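Local coordinates for protein Sam-dependent methyltransferases (Streptomyces davawensis, PDB 4D7K) that catalyses the last two steps of roseoflavin biosynthesis, using S-adenosyl methionine to methylate 8-amino-8-demethyl-D-riboflavin twice on its amino nitrogen, at residues 176-182 / 196-200; 188-194 / 216-221; 242-248 / 269-273. All coordinates share one frame. Residues are numbered along the deposited sequence.

Contact 1: residues 176-182 / 196-200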
loop_
_atom_site.group_PDB
_atom_site.type_symbol
_atom_site.label_atom_id
_atom_site.label_comp_id
_atom_site.label_asym_id
_atom_site.label_seq_id
_atom_site.Cartn_x
_atom_site.Cartn_y
_atom_site.Cartn_z
ATOM N N PHE A 176 -12.545 -30.681 -13.892
ATOM C CA PHE A 176 -13.965 -30.455 -14.129
ATOM C C PHE A 176 -14.467 -31.255 -15.327
ATOM O O PHE A 176 -15.661 -31.518 -15.448
ATOM C CB PHE A 176 -14.242 -28.970 -14.342
ATOM C CG PHE A 176 -14.025 -28.134 -13.117
ATOM C CD1 PHE A 176 -14.990 -28.072 -12.127
ATOM C CD2 PHE A 176 -12.859 -27.405 -12.958
ATOM C CE1 PHE A 176 -14.796 -27.302 -11.000
ATOM C CE2 PHE A 176 -12.658 -26.632 -11.833
ATOM C CZ PHE A 176 -13.628 -26.579 -10.852
ATOM N N GLY A 177 -13.544 -31.652 -16.199
ATOM C CA GLY A 177 -13.886 -32.366 -17.415
ATOM C C GLY A 177 -14.476 -33.754 -17.226
ATOM O O GLY A 177 -14.891 -34.387 -18.197
ATOM N N ARG A 178 -14.517 -34.236 -15.989
ATOM C CA ARG A 178 -15.081 -35.555 -15.729
ATOM C C ARG A 178 -16.519 -35.456 -15.223
ATOM O O ARG A 178 -17.083 -36.436 -14.739
ATOM C CB ARG A 178 -14.211 -36.337 -14.734
ATOM C CG ARG A 178 -14.133 -35.772 -13.319
ATOM C CD ARG A 178 -13.089 -36.541 -12.509
ATOM N NE ARG A 178 -13.102 -36.219 -11.083
ATOM C CZ ARG A 178 -13.770 -36.915 -10.168
ATOM N NH1 ARG A 178 -14.486 -37.968 -10.530
ATOM N NH2 ARG A 178 -13.724 -36.559 -8.890
ATOM N N PHE A 179 -17.108 -34.269 -15.344
ATOM C CA PHE A 179 -18.519 -34.076 -15.022
ATOM C C PHE A 179 -19.255 -33.536 -16.241
ATOM O O PHE A 179 -18.659 -32.873 -17.090
ATOM C CB PHE A 179 -18.684 -33.133 -13.827
ATOM C CG PHE A 179 -17.981 -33.602 -12.589
ATOM C CD1 PHE A 179 -18.504 -34.633 -11.826
ATOM C CD2 PHE A 179 -16.791 -33.015 -12.187
ATOM C CE1 PHE A 179 -17.856 -35.071 -10.688
ATOM C CE2 PHE A 179 -16.139 -33.446 -11.052
ATOM C CZ PHE A 179 -16.672 -34.477 -10.301
ATOM N N THR A 180 -20.549 -33.821 -16.330
ATOM C CA THR A 180 -21.318 -33.462 -17.518
ATOM C C THR A 180 -22.485 -32.527 -17.228
ATOM O O THR A 180 -23.108 -32.001 -18.151
ATOM C CB THR A 180 -21.869 -34.711 -18.223
ATOM O OG1 THR A 180 -22.777 -34.307 -19.253
ATOM C CG2 THR A 180 -22.603 -35.602 -17.232
ATOM N N ARG A 181 -22.788 -32.325 -15.951
ATOM C CA ARG A 181 -23.867 -31.419 -15.580
ATOM C C ARG A 181 -23.540 -30.656 -14.299
ATOM O O ARG A 181 -23.465 -31.230 -13.213
ATOM C CB ARG A 181 -25.182 -32.182 -15.420
ATOM C CG ARG A 181 -26.390 -31.269 -15.354
ATOM C CD ARG A 181 -27.689 -32.045 -15.250
ATOM N NE ARG A 181 -28.831 -31.145 -15.121
ATOM C CZ ARG A 181 -30.047 -31.528 -14.748
ATOM N NH1 ARG A 181 -30.287 -32.801 -14.461
ATOM N NH2 ARG A 181 -31.023 -30.635 -14.656
ATOM N N PHE A 182 -23.353 -29.349 -14.441
ATOM C CA PHE A 182 -22.935 -28.511 -13.332
ATOM C C PHE A 182 -24.099 -27.748 -12.718
ATOM O O PHE A 182 -25.013 -27.318 -13.419
ATOM C CB PHE A 182 -21.855 -27.533 -13.796
ATOM C CG PHE A 182 -20.638 -28.204 -14.360
ATOM C CD1 PHE A 182 -20.569 -28.527 -15.705
ATOM C CD2 PHE A 182 -19.564 -28.516 -13.542
ATOM C CE1 PHE A 182 -19.449 -29.149 -16.226
ATOM C CE2 PHE A 182 -18.439 -29.137 -14.056
ATOM C CZ PHE A 182 -18.383 -29.455 -15.401
ATOM N N VAL A 196 -16.216 -22.837 -16.826
ATOM C CA VAL A 196 -16.190 -24.294 -16.775
ATOM C C VAL A 196 -16.793 -24.912 -18.030
ATOM O O VAL A 196 -16.260 -25.881 -18.568
ATOM C CB VAL A 196 -16.942 -24.819 -15.536
ATOM C CG1 VAL A 196 -16.905 -26.326 -15.494
ATOM C CG2 VAL A 196 -16.339 -24.242 -14.266
ATOM N N LEU A 197 -17.899 -24.347 -18.504
ATOM C CA LEU A 197 -18.556 -24.856 -19.707
ATOM C C LEU A 197 -17.711 -24.652 -20.966
ATOM O O LEU A 197 -17.883 -25.360 -21.960
ATOM C CB LEU A 197 -19.926 -24.198 -19.890
ATOM C CG LEU A 197 -21.138 -24.989 -19.386
ATOM C CD1 LEU A 197 -21.116 -25.128 -17.876
ATOM C CD2 LEU A 197 -22.433 -24.341 -19.841
ATOM N N THR A 198 -16.806 -23.681 -20.926
ATOM C CA THR A 198 -15.906 -23.440 -22.047
ATOM C C THR A 198 -14.747 -24.430 -22.002
ATOM O O THR A 198 -14.178 -24.780 -23.035
ATOM C CB THR A 198 -15.359 -21.998 -22.040
ATOM O OG1 THR A 198 -16.442 -21.075 -21.879
ATOM C CG2 THR A 198 -14.623 -21.690 -23.341
ATOM N N ALA A 199 -14.411 -24.886 -20.799
ATOM C CA ALA A 199 -13.339 -25.859 -20.617
ATOM C C ALA A 199 -13.830 -27.283 -20.858
ATOM O O ALA A 199 -13.049 -28.170 -21.204
ATOM C CB ALA A 199 -12.743 -25.735 -19.226
ATOM N N VAL A 200 -15.128 -27.499 -20.663
ATOM C CA VAL A 200 -15.748 -28.785 -20.957
ATOM C C VAL A 200 -16.752 -28.600 -22.090
ATOM O O VAL A 200 -17.909 -28.264 -21.844
ATOM C CB VAL A 200 -16.458 -29.384 -19.720
ATOM C CG1 VAL A 200 -16.825 -30.838 -19.971
ATOM C CG2 VAL A 200 -15.575 -29.274 -18.487
#

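Contact 2: residues 188-194 / 216-221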
loop_
_atom_site.group_PDB
_atom_site.type_symbol
_atom_site.label_atom_id
_atom_site.label_comp_id
_atom_site.label_asym_id
_atom_site.label_seq_id
_atom_site.Cartn_x
_atom_site.Cartn_y
_atom_site.Cartn_z
ATOM N N GLY A 188 -24.112 -16.136 -9.200
ATOM C CA GLY A 188 -24.259 -14.771 -9.679
ATOM C C GLY A 188 -24.767 -14.656 -11.106
ATOM O O GLY A 188 -25.838 -15.168 -11.438
ATOM N N ARG A 189 -23.994 -13.983 -11.955
ATOM C CA ARG A 189 -24.382 -13.786 -13.349
ATOM C C ARG A 189 -23.955 -14.961 -14.229
ATOM O O ARG A 189 -24.351 -15.046 -15.391
ATOM C CB ARG A 189 -23.793 -12.480 -13.889
ATOM C CG ARG A 189 -22.277 -12.448 -13.937
ATOM C CD ARG A 189 -21.774 -11.184 -14.622
ATOM N NE ARG A 189 -20.395 -11.332 -15.081
ATOM C CZ ARG A 189 -19.744 -10.430 -15.808
ATOM N NH1 ARG A 189 -20.343 -9.302 -16.162
ATOM N NH2 ARG A 189 -18.492 -10.655 -16.181
ATOM N N GLY A 190 -23.147 -15.860 -13.675
ATOM C CA GLY A 190 -22.758 -17.069 -14.382
ATOM C C GLY A 190 -21.310 -17.103 -14.835
ATOM O O GLY A 190 -20.945 -17.913 -15.686
ATOM N N GLN A 191 -20.488 -16.236 -14.251
ATOM C CA GLN A 191 -19.088 -16.086 -14.641
ATOM C C GLN A 191 -18.301 -17.388 -14.517
ATOM O O GLN A 191 -17.691 -17.850 -15.483
ATOM C CB GLN A 191 -18.429 -14.993 -13.795
ATOM C CG GLN A 191 -17.030 -14.589 -14.231
ATOM C CD GLN A 191 -16.441 -13.499 -13.348
ATOM O OE1 GLN A 191 -16.771 -13.397 -12.168
ATOM N NE2 GLN A 191 -15.577 -12.674 -13.921
ATOM N N PHE A 192 -18.319 -17.978 -13.327
ATOM C CA PHE A 192 -17.616 -19.236 -13.092
ATOM C C PHE A 192 -18.160 -20.360 -13.966
ATOM O O PHE A 192 -17.401 -21.070 -14.627
ATOM C CB PHE A 192 -17.709 -19.643 -11.620
ATOM C CG PHE A 192 -17.118 -20.993 -11.331
ATOM C CD1 PHE A 192 -15.745 -21.165 -11.301
ATOM C CD2 PHE A 192 -17.931 -22.085 -11.093
ATOM C CE1 PHE A 192 -15.193 -22.405 -11.038
ATOM C CE2 PHE A 192 -17.385 -23.329 -10.829
ATOM C CZ PHE A 192 -16.015 -23.488 -10.802
ATOM N N LEU A 193 -19.481 -20.516 -13.955
ATOM C CA LEU A 193 -20.156 -21.534 -14.753
ATOM C C LEU A 193 -19.790 -21.428 -16.230
ATOM O O LEU A 193 -19.599 -22.445 -16.902
ATOM C CB LEU A 193 -21.671 -21.415 -14.579
ATOM C CG LEU A 193 -22.541 -22.491 -15.223
ATOM C CD1 LEU A 193 -22.184 -23.853 -14.659
ATOM C CD2 LEU A 193 -24.015 -22.182 -14.997
ATOM N N ALA A 194 -19.685 -20.196 -16.726
ATOM C CA ALA A 194 -19.300 -19.950 -18.116
ATOM C C ALA A 194 -17.882 -20.434 -18.401
ATOM O O ALA A 194 -17.616 -21.018 -19.453
ATOM C CB ALA A 194 -19.425 -18.473 -18.449
ATOM N N SER A 216 -29.062 -9.695 -15.255
ATOM C CA SER A 216 -27.619 -9.654 -15.458
ATOM C C SER A 216 -27.092 -10.990 -15.968
ATOM O O SER A 216 -26.176 -11.040 -16.792
ATOM C CB SER A 216 -26.917 -9.274 -14.153
ATOM O OG SER A 216 -25.510 -9.326 -14.296
ATOM N N ALA A 217 -27.684 -12.074 -15.474
ATOM C CA ALA A 217 -27.253 -13.418 -15.832
ATOM C C ALA A 217 -27.656 -13.774 -17.257
ATOM O O ALA A 217 -26.879 -14.387 -17.987
ATOM C CB ALA A 217 -27.823 -14.433 -14.852
ATOM N N HIS A 218 -28.871 -13.393 -17.645
ATOM C CA HIS A 218 -29.369 -13.650 -18.999
ATOM C C HIS A 218 -28.532 -12.940 -20.058
ATOM O O HIS A 218 -28.246 -13.506 -21.116
ATOM C CB HIS A 218 -30.833 -13.215 -19.133
ATOM C CG HIS A 218 -31.811 -14.162 -18.515
ATOM N ND1 HIS A 218 -33.085 -13.788 -18.147
ATOM C CD2 HIS A 218 -31.701 -15.478 -18.203
ATOM C CE1 HIS A 218 -33.716 -14.826 -17.633
ATOM N NE2 HIS A 218 -32.903 -15.862 -17.653
ATOM N N LYS A 219 -28.147 -11.701 -19.773
ATOM C CA LYS A 219 -27.377 -10.909 -20.723
ATOM C C LYS A 219 -25.958 -11.449 -20.868
ATOM O O LYS A 219 -25.477 -11.635 -21.986
ATOM C CB LYS A 219 -27.349 -9.435 -20.303
ATOM C CG LYS A 219 -26.716 -8.515 -21.337
ATOM C CD LYS A 219 -26.736 -7.054 -20.902
ATOM C CE LYS A 219 -28.144 -6.479 -20.939
ATOM N NZ LYS A 219 -28.167 -5.007 -20.693
ATOM N N PHE A 220 -25.291 -11.713 -19.746
ATOM C CA PHE A 220 -23.924 -12.237 -19.786
ATOM C C PHE A 220 -23.844 -13.570 -20.519
ATOM O O PHE A 220 -22.947 -13.783 -21.336
ATOM C CB PHE A 220 -23.349 -12.402 -18.378
ATOM C CG PHE A 220 -22.042 -13.146 -18.351
ATOM C CD1 PHE A 220 -20.862 -12.507 -18.704
ATOM C CD2 PHE A 220 -21.995 -14.490 -17.990
ATOM C CE1 PHE A 220 -19.656 -13.191 -18.692
ATOM C CE2 PHE A 220 -20.796 -15.177 -17.980
ATOM C CZ PHE A 220 -19.623 -14.526 -18.328
ATOM N N LEU A 221 -24.782 -14.465 -20.220
ATOM C CA LEU A 221 -24.822 -15.764 -20.880
ATOM C C LEU A 221 -25.073 -15.618 -22.378
ATOM O O LEU A 221 -24.588 -16.422 -23.174
ATOM C CB LEU A 221 -25.892 -16.657 -20.252
ATOM C CG LEU A 221 -25.629 -17.125 -18.820
ATOM C CD1 LEU A 221 -26.794 -17.960 -18.320
ATOM C CD2 LEU A 221 -24.330 -17.904 -18.728
#

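Contact 3: residues 242-248 / 269-273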
loop_
_atom_site.group_PDB
_atom_site.type_symbol
_atom_site.label_atom_id
_atom_site.label_comp_id
_atom_site.label_asym_id
_atom_site.label_seq_id
_atom_site.Cartn_x
_atom_site.Cartn_y
_atom_site.Cartn_z
ATOM N N PRO A 242 -31.834 -27.912 -8.478
ATOM C CA PRO A 242 -32.006 -28.892 -9.553
ATOM C C PRO A 242 -31.620 -30.297 -9.103
ATOM O O PRO A 242 -30.783 -30.454 -8.211
ATOM C CB PRO A 242 -31.060 -28.383 -10.644
ATOM C CG PRO A 242 -30.002 -27.649 -9.895
ATOM C CD PRO A 242 -30.694 -27.011 -8.726
ATOM N N THR A 243 -32.227 -31.303 -9.720
ATOM C CA THR A 243 -31.976 -32.695 -9.364
ATOM C C THR A 243 -31.369 -33.461 -10.539
ATOM O O THR A 243 -31.799 -33.304 -11.681
ATOM C CB THR A 243 -33.278 -33.394 -8.907
ATOM O OG1 THR A 243 -33.828 -32.690 -7.787
ATOM C CG2 THR A 243 -33.016 -34.841 -8.509
ATOM N N GLY A 244 -30.362 -34.282 -10.256
ATOM C CA GLY A 244 -29.757 -35.115 -11.278
ATOM C C GLY A 244 -28.432 -34.587 -11.790
ATOM O O GLY A 244 -27.878 -35.110 -12.757
ATOM N N CYS A 245 -27.920 -33.545 -11.143
ATOM C CA CYS A 245 -26.620 -33.001 -11.506
ATOM C C CYS A 245 -25.516 -33.825 -10.853
ATOM O O CYS A 245 -25.661 -34.283 -9.720
ATOM C CB CYS A 245 -26.518 -31.531 -11.098
ATOM S SG CYS A 245 -27.693 -30.448 -11.957
ATOM N N ASP A 246 -24.420 -34.031 -11.574
ATOM C CA ASP A 246 -23.330 -34.847 -11.055
ATOM C C ASP A 246 -22.209 -33.976 -10.489
ATOM O O ASP A 246 -21.186 -34.485 -10.032
ATOM C CB ASP A 246 -22.791 -35.787 -12.140
ATOM C CG ASP A 246 -22.392 -35.054 -13.405
ATOM O OD1 ASP A 246 -22.964 -33.981 -13.677
ATOM O OD2 ASP A 246 -21.511 -35.558 -14.131
ATOM N N ALA A 247 -22.417 -32.663 -10.511
ATOM C CA ALA A 247 -21.471 -31.732 -9.907
ATOM C C ALA A 247 -22.197 -30.514 -9.346
ATOM O O ALA A 247 -22.852 -29.781 -10.082
ATOM C CB ALA A 247 -20.417 -31.305 -10.920
ATOM N N TYR A 248 -22.083 -30.315 -8.037
ATOM C CA TYR A 248 -22.666 -29.156 -7.374
ATOM C C TYR A 248 -21.564 -28.246 -6.855
ATOM O O TYR A 248 -20.627 -28.704 -6.201
ATOM C CB TYR A 248 -23.581 -29.587 -6.227
ATOM C CG TYR A 248 -24.854 -30.248 -6.689
ATOM C CD1 TYR A 248 -24.858 -31.569 -7.111
ATOM C CD2 TYR A 248 -26.057 -29.551 -6.700
ATOM C CE1 TYR A 248 -26.022 -32.176 -7.539
ATOM C CE2 TYR A 248 -27.229 -30.153 -7.124
ATOM C CZ TYR A 248 -27.204 -31.467 -7.541
ATOM O OH TYR A 248 -28.364 -32.076 -7.964
ATOM N N ILE A 269 -28.775 -30.300 -0.716
ATOM C CA ILE A 269 -27.926 -30.653 -1.846
ATOM C C ILE A 269 -27.714 -32.162 -1.868
ATOM O O ILE A 269 -27.793 -32.797 -2.919
ATOM C CB ILE A 269 -26.565 -29.934 -1.785
ATOM C CG1 ILE A 269 -26.763 -28.420 -1.900
ATOM C CG2 ILE A 269 -25.637 -30.433 -2.889
ATOM C CD1 ILE A 269 -25.490 -27.624 -1.718
ATOM N N ARG A 270 -27.475 -32.729 -0.690
ATOM C CA ARG A 270 -27.188 -34.153 -0.551
ATOM C C ARG A 270 -28.277 -35.051 -1.138
ATOM O O ARG A 270 -27.978 -36.068 -1.767
ATOM C CB ARG A 270 -26.978 -34.500 0.924
ATOM C CG ARG A 270 -26.738 -35.976 1.186
ATOM C CD ARG A 270 -25.486 -36.483 0.479
ATOM N NE ARG A 270 -25.343 -37.926 0.635
ATOM C CZ ARG A 270 -25.833 -38.822 -0.215
ATOM N NH1 ARG A 270 -26.490 -38.424 -1.296
ATOM N NH2 ARG A 270 -25.661 -40.117 0.012
ATOM N N GLN A 271 -29.536 -34.677 -0.941
ATOM C CA GLN A 271 -30.637 -35.501 -1.426
ATOM C C GLN A 271 -30.980 -35.194 -2.883
ATOM O O GLN A 271 -31.789 -35.891 -3.494
ATOM C CB GLN A 271 -31.874 -35.324 -0.536
ATOM C CG GLN A 271 -32.353 -33.891 -0.374
ATOM C CD GLN A 271 -33.506 -33.772 0.609
ATOM O OE1 GLN A 271 -34.108 -32.707 0.751
ATOM N NE2 GLN A 271 -33.815 -34.868 1.294
ATOM N N ALA A 272 -30.358 -34.159 -3.438
ATOM C CA ALA A 272 -30.558 -33.803 -4.841
ATOM C C ALA A 272 -29.542 -34.505 -5.741
ATOM O O ALA A 272 -29.699 -34.545 -6.962
ATOM C CB ALA A 272 -30.472 -32.292 -5.023
ATOM N N MET A 273 -28.501 -35.059 -5.127
ATOM C CA MET A 273 -27.435 -35.728 -5.864
ATOM C C MET A 273 -27.786 -37.177 -6.181
ATOM O O MET A 273 -27.185 -37.792 -7.060
ATOM C CB MET A 273 -26.126 -35.681 -5.072
ATOM C CG MET A 273 -25.627 -34.285 -4.777
ATOM S SD MET A 273 -24.107 -34.299 -3.810
ATOM C CE MET A 273 -23.082 -35.375 -4.807
#

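Contact 1: residues 176-182 / 196-200
Backbones meet most closely where the 3-10 turn at 176-177 passes the end of helix 191-199: the CA atoms of Gly177 and Val200 are 5.4 Å apart, whereas those of Phe182, on strand 181-185, and Leu197 are 8.6 Å apart. Side chains fill that widening gap. Val196 CG1 sits over one face of the Phe182 ring, 3.7 Å from its centroid, in a CH-pi contact, and also touches Phe176 CB at 3.9 Å. Leu197 CD1 reaches Phe182 CD1 at 4.1 Å. Val200, the first residue to leave helical geometry, turns its CG2 to within 3.7 Å of Gly177 CA, and the same methyl lies 4.2 Å from Phe182 CZ. Compact branched valines suit the space beside a flat, far-reaching phenylalanine. This is the first strand-helix pairing of a Rossmann-like beta-alpha-beta unit, completed by strand 204-209. With every contact apolar or van der Waals, the helix end and the strand start are matched, between these two segments, by shape and exclusion of water.

Contact 2: residues 188-194 / 216-221
Stacking dominates here: the guanidinium of Arg189 lies flat on the Phe220 ring, centres 4.4 Å apart and planes at 16°, a cation-pi pairing in which Arg189 CZ comes 3.7 Å from Phe220 CD1. The flat guanidinium suits the ring face, and the stack covers Arg189 NE, which has no hydrogen-bonding partner in the model. The backbones also come close. The CA atoms of Arg189 and Ala217 are only 3.8 Å apart, and Ala217 CA makes a CA-H...O contact of 3.4 Å with Arg189 O, an approach helped by alanine's small side chain. Gly188 and Gly190 belong to the glycine-rich loop after the first strand of the class I methyltransferase fold; Gly188 N hydrogen-bonds Asp209, a predicted S-adenosyl methionine ligand. Gly190, the N-cap of helix 191-199, has phi/psi of 109/17°, which calls for glycine, and a CB there would also crowd Leu221 CD2. Apolar packing finishes the interface, with Ala194 CB meeting the Phe220 ring edge 3.6 Å from CE2.

Contact 3: residues 242-248 / 269-273
A tyrosine hydroxyl set between two backbone carbonyls marks this contact: Tyr248 OH lies 2.9 Å from Pro242 O, in its own segment, and 3.0 Å from Ala272 O across the interface. Tyr248 is the second residue of strand 247-251, which with helix 259-270 and strand 280-285 forms a beta-alpha-beta unit of the Rossmann-like methyltransferase domain. The tyrosine thus bridges the gap from the strand to the 269-273 segment, its hydroxyl giving the ring a polar tip beside the two carbonyls. Its ring also has apolar company. Ile269 CG2 makes an off-centre CH-pi contact, 4.3 Å from the ring centroid, and Met273 CG approaches Tyr248 CE1 at 3.5 Å. Flexible, polarisable methionine adds an oblique Met-aromatic contact, its SD 5.2 Å from the ring centroid. A small side chain suits Ala272: its CA is 4.9 Å from that of Thr243, and its CB points into the interface, 3.7 Å from Pro242 O and 3.6 Å from Tyr248 OH. Gly244, with phi/psi of 102/8°, takes a turn at which a CB would strike the preceding carbonyl, so these angles call for glycine in the loop before the strand. Its amide faces the helix side, and Gly244 N gives a weak but nearly straight hydrogen bond to Ala272 O, 3.4 Å long with an angle of 167° at the hydrogen.

All three contacts belong to the O-methyltransferase domain and gather around its seven-stranded mixed sheet. Contacts 1 and 2 share helix 191-199 and alternate along the chain; their centres lie about 16 Å apart, and Phe182 packs on Leu193 while Phe176 meets Phe192. Contact 3 follows both in sequence, yet its centre is about 15 Å from that of contact 1 because strands 181-185 and 247-251 are neighbours in the sheet. There, Asp246 accepts a probable hydrogen bond from Thr180 N. Contacts 2 and 3, about 20 Å between centres, do not touch. Contacts 1 and 3 each pack a helix against its strand; contact 2 joins two helices beside the loop reaching predicted cofactor residue Asp209.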